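Local atomic coordinates of putative hydrolase (Campylobacter jejuni, PDB entry 3D6L), a protein that probably hydrolyses acyl-CoA thioesters, as a hexameric hot dog fold thioesterase of the acyl coenzyme A hydrolase family. Residues R2-K8 against C71-V75. Numbering follows the deposited sequence.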
ATOM      1  N   ARG A   2     -13.841  24.958 -17.527  1.00 52.07           N
ATOM      2  CA  ARG A   2     -14.428  23.732 -16.904  1.00 52.01           C
ATOM      3  C   ARG A   2     -15.948  23.647 -17.119  1.00 51.88           C
ATOM      4  O   ARG A   2     -16.704  24.579 -16.799  1.00 51.80           O
ATOM      5  CB  ARG A   2     -14.098  23.646 -15.401  1.00 52.24           C
ATOM      6  CG  ARG A   2     -14.125  22.218 -14.840  1.00 52.33           C
ATOM      7  CD  ARG A   2     -12.705  21.660 -14.565  1.00 52.56           C
ATOM      8  NE  ARG A   2     -11.772  21.822 -15.687  1.00 52.35           N
ATOM      9  CZ  ARG A   2     -10.723  22.646 -15.678  1.00 52.58           C
ATOM     10  NH1 ARG A   2      -9.935  22.728 -16.746  1.00 52.69           N
ATOM     11  NH2 ARG A   2     -10.447  23.387 -14.604  1.00 52.99           N
ATOM     12  N   ASP A   3     -16.363  22.494 -17.647  1.00 51.42           N
ATOM     13  CA  ASP A   3     -17.723  22.200 -18.116  1.00 50.90           C
ATOM     14  C   ASP A   3     -17.611  20.954 -18.999  1.00 49.96           C
ATOM     15  O   ASP A   3     -18.373  20.769 -19.958  1.00 50.16           O
ATOM     16  CB  ASP A   3     -18.351  23.374 -18.896  1.00 51.33           C
ATOM     17  CG  ASP A   3     -17.415  23.955 -19.971  1.00 52.75           C
ATOM     18  OD1 ASP A   3     -17.063  25.159 -19.860  1.00 53.82           O
ATOM     19  OD2 ASP A   3     -17.029  23.217 -20.917  1.00 53.63           O
ATOM     20  N   MET A   4     -16.630  20.113 -18.672  1.00 48.45           N
ATOM     21  CA  MET A   4     -16.382  18.872 -19.403  1.00 46.55           C
ATOM     22  C   MET A   4     -17.041  17.690 -18.678  1.00 45.19           C
ATOM     23  O   MET A   4     -16.449  16.617 -18.524  1.00 45.06           O
ATOM     24  CB  MET A   4     -14.871  18.663 -19.610  1.00 46.79           C
ATOM     25  CG  MET A   4     -13.992  19.068 -18.415  1.00 46.59           C
ATOM     26  SD  MET A   4     -12.291  19.533 -18.846  1.00 46.14           S
ATOM     27  CE  MET A   4     -11.630  17.984 -19.456  1.00 45.94           C
ATOM     28  N   GLY A   5     -18.278  17.914 -18.237  1.00 43.44           N
ATOM     29  CA  GLY A   5     -19.060  16.919 -17.506  1.00 41.22           C
ATOM     30  C   GLY A   5     -18.700  16.856 -16.035  1.00 39.51           C
ATOM     31  O   GLY A   5     -18.017  17.743 -15.516  1.00 39.46           O
ATOM     32  N   GLU A   6     -19.179  15.813 -15.363  1.00 37.68           N
ATOM     33  CA  GLU A   6     -18.794  15.539 -13.983  1.00 36.01           C
ATOM     34  C   GLU A   6     -17.483  14.727 -13.946  1.00 33.85           C
ATOM     35  O   GLU A   6     -17.087  14.152 -14.966  1.00 33.51           O
ATOM     36  CB  GLU A   6     -19.947  14.867 -13.199  1.00 36.05           C
ATOM     37  CG  GLU A   6     -20.436  13.522 -13.720  1.00 36.85           C
ATOM     38  CD  GLU A   6     -21.336  12.776 -12.719  1.00 37.69           C
ATOM     39  OE1 GLU A   6     -22.336  13.367 -12.231  1.00 39.28           O
ATOM     40  OE2 GLU A   6     -21.045  11.585 -12.429  1.00 39.68           O
ATOM     41  N   PRO A   7     -16.792  14.699 -12.783  1.00 31.99           N
ATOM     42  CA  PRO A   7     -15.508  14.005 -12.694  1.00 30.57           C
ATOM     43  C   PRO A   7     -15.619  12.519 -12.998  1.00 29.18           C
ATOM     44  O   PRO A   7     -16.618  11.884 -12.641  1.00 28.94           O
ATOM     45  CB  PRO A   7     -15.102  14.194 -11.228  1.00 30.69           C
ATOM     46  CG  PRO A   7     -15.881  15.348 -10.752  1.00 31.12           C
ATOM     47  CD  PRO A   7     -17.162  15.317 -11.497  1.00 31.81           C
ATOM     48  N   LYS A   8     -14.593  11.981 -13.655  1.00 27.56           N
ATOM     49  CA  LYS A   8     -14.499  10.547 -13.918  1.00 25.98           C
ATOM     50  C   LYS A   8     -13.916   9.829 -12.702  1.00 24.99           C
ATOM     51  O   LYS A   8     -14.226   8.662 -12.450  1.00 24.82           O
ATOM     52  CB  LYS A   8     -13.661  10.278 -15.173  1.00 26.12           C
ATOM     53  CG  LYS A   8     -14.243  10.894 -16.445  1.00 25.69           C
ATOM     54  CD  LYS A   8     -15.420  10.088 -16.978  1.00 25.76           C
ATOM     55  CE  LYS A   8     -16.517  10.988 -17.567  1.00 26.73           C
ATOM     56  NZ  LYS A   8     -16.022  12.003 -18.554  1.00 26.99           N
ATOM     57  N   CYS A  71     -10.846  14.373 -11.237  1.00 19.23           N
ATOM     58  CA  CYS A  71     -10.272  14.206 -12.558  1.00 19.43           C
ATOM     59  C   CYS A  71     -11.371  14.262 -13.590  1.00 19.86           C
ATOM     60  O   CYS A  71     -12.251  13.392 -13.631  1.00 19.64           O
ATOM     61  CB  CYS A  71      -9.544  12.867 -12.679  1.00 19.68           C
ATOM     62  SG  CYS A  71      -8.238  12.602 -11.484  1.00 17.66           S
ATOM     63  N   TYR A  72     -11.295  15.291 -14.424  1.00 20.51           N
ATOM     64  CA  TYR A  72     -12.223  15.504 -15.512  1.00 21.50           C
ATOM     65  C   TYR A  72     -11.585  15.064 -16.814  1.00 22.34           C
ATOM     66  O   TYR A  72     -10.368  15.144 -16.978  1.00 22.63           O
ATOM     67  CB  TYR A  72     -12.582  16.981 -15.599  1.00 21.33           C
ATOM     68  CG  TYR A  72     -13.247  17.519 -14.360  1.00 21.67           C
ATOM     69  CD1 TYR A  72     -12.488  17.996 -13.285  1.00 20.46           C
ATOM     70  CD2 TYR A  72     -14.646  17.555 -14.257  1.00 21.79           C
ATOM     71  CE1 TYR A  72     -13.105  18.498 -12.139  1.00 21.35           C
ATOM     72  CE2 TYR A  72     -15.275  18.062 -13.115  1.00 21.38           C
ATOM     73  CZ  TYR A  72     -14.496  18.527 -12.063  1.00 21.53           C
ATOM     74  OH  TYR A  72     -15.108  19.026 -10.938  1.00 22.03           O
ATOM     75  N   SER A  73     -12.419  14.621 -17.746  1.00 23.39           N
ATOM     76  CA  SER A  73     -11.944  14.099 -19.014  1.00 24.47           C
ATOM     77  C   SER A  73     -12.741  14.615 -20.192  1.00 25.16           C
ATOM     78  O   SER A  73     -13.964  14.768 -20.114  1.00 25.84           O
ATOM     79  CB  SER A  73     -12.004  12.586 -18.999  1.00 24.51           C
ATOM     80  OG  SER A  73     -11.230  12.094 -17.922  1.00 25.49           O
ATOM     81  N   LYS A  74     -12.032  14.903 -21.281  1.00 25.46           N
ATOM     82  CA  LYS A  74     -12.675  15.145 -22.558  1.00 25.79           C
ATOM     83  C   LYS A  74     -11.989  14.347 -23.665  1.00 25.56           C
ATOM     84  O   LYS A  74     -10.797  14.523 -23.932  1.00 25.51           O
ATOM     85  CB  LYS A  74     -12.712  16.641 -22.893  1.00 26.15           C
ATOM     86  CG  LYS A  74     -13.531  16.945 -24.149  1.00 27.46           C
ATOM     87  CD  LYS A  74     -13.832  18.422 -24.311  1.00 30.17           C
ATOM     88  CE  LYS A  74     -14.318  18.722 -25.731  1.00 31.72           C
ATOM     89  NZ  LYS A  74     -15.661  18.129 -26.036  1.00 32.62           N
ATOM     90  N   VAL A  75     -12.750  13.461 -24.299  1.00 25.39           N
ATOM     91  CA  VAL A  75     -12.264  12.767 -25.477  1.00 25.23           C
ATOM     92  C   VAL A  75     -12.075  13.812 -26.558  1.00 25.13           C
ATOM     93  O   VAL A  75     -13.010  14.490 -26.965  1.00 25.31           O
ATOM     94  CB  VAL A  75     -13.211  11.660 -25.945  1.00 25.24           C
ATOM     95  CG1 VAL A  75     -12.663  10.984 -27.201  1.00 24.91           C
ATOM     96  CG2 VAL A  75     -13.411  10.642 -24.834  1.00 25.60           C
TER
HETATM   97  O   HOH W   1     -15.150  14.699 -16.816  1.00 15.43           O
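The ring of Tyr-72 lies between the side chains of Arg-2 and Pro-7, which cover its opposite faces. Arg-2 makes a CH-pi contact: its CD sits 4.0 Å from the centroid of the Tyr-72 ring and 17° off the ring normal. Pro-7 packs from the other side, with its CG 3.6 Å from CE2 of Tyr-72. Gly-5 O approaches the ring edge. Met-4 CG packs 3.8 Å from Tyr-72 CB, and Met-4 CE reaches 3.8 Å from Lys-74 CB. The N-terminal loop runs along strand 68-78, just before strand 9-12 pairs with that strand. In the hot dog fold the curved antiparallel sheet wraps around a long helix, here 26-42, and Cys-71 and Ser-73 pack on it. Lys-8 N donates to Cys-71 O (2.7 Å), the one direct hydrogen bond between the segments. Toward the N-terminus, a water bridges the two backbones. The water oxygen accepts from Ser-73 N (2.9 Å) and donates to Met-4 O (2.9 Å) and Glu-6 O (2.7 Å). At the bend, Glu-6 and Pro-7 touch Glu-6 of a neighbouring subunit.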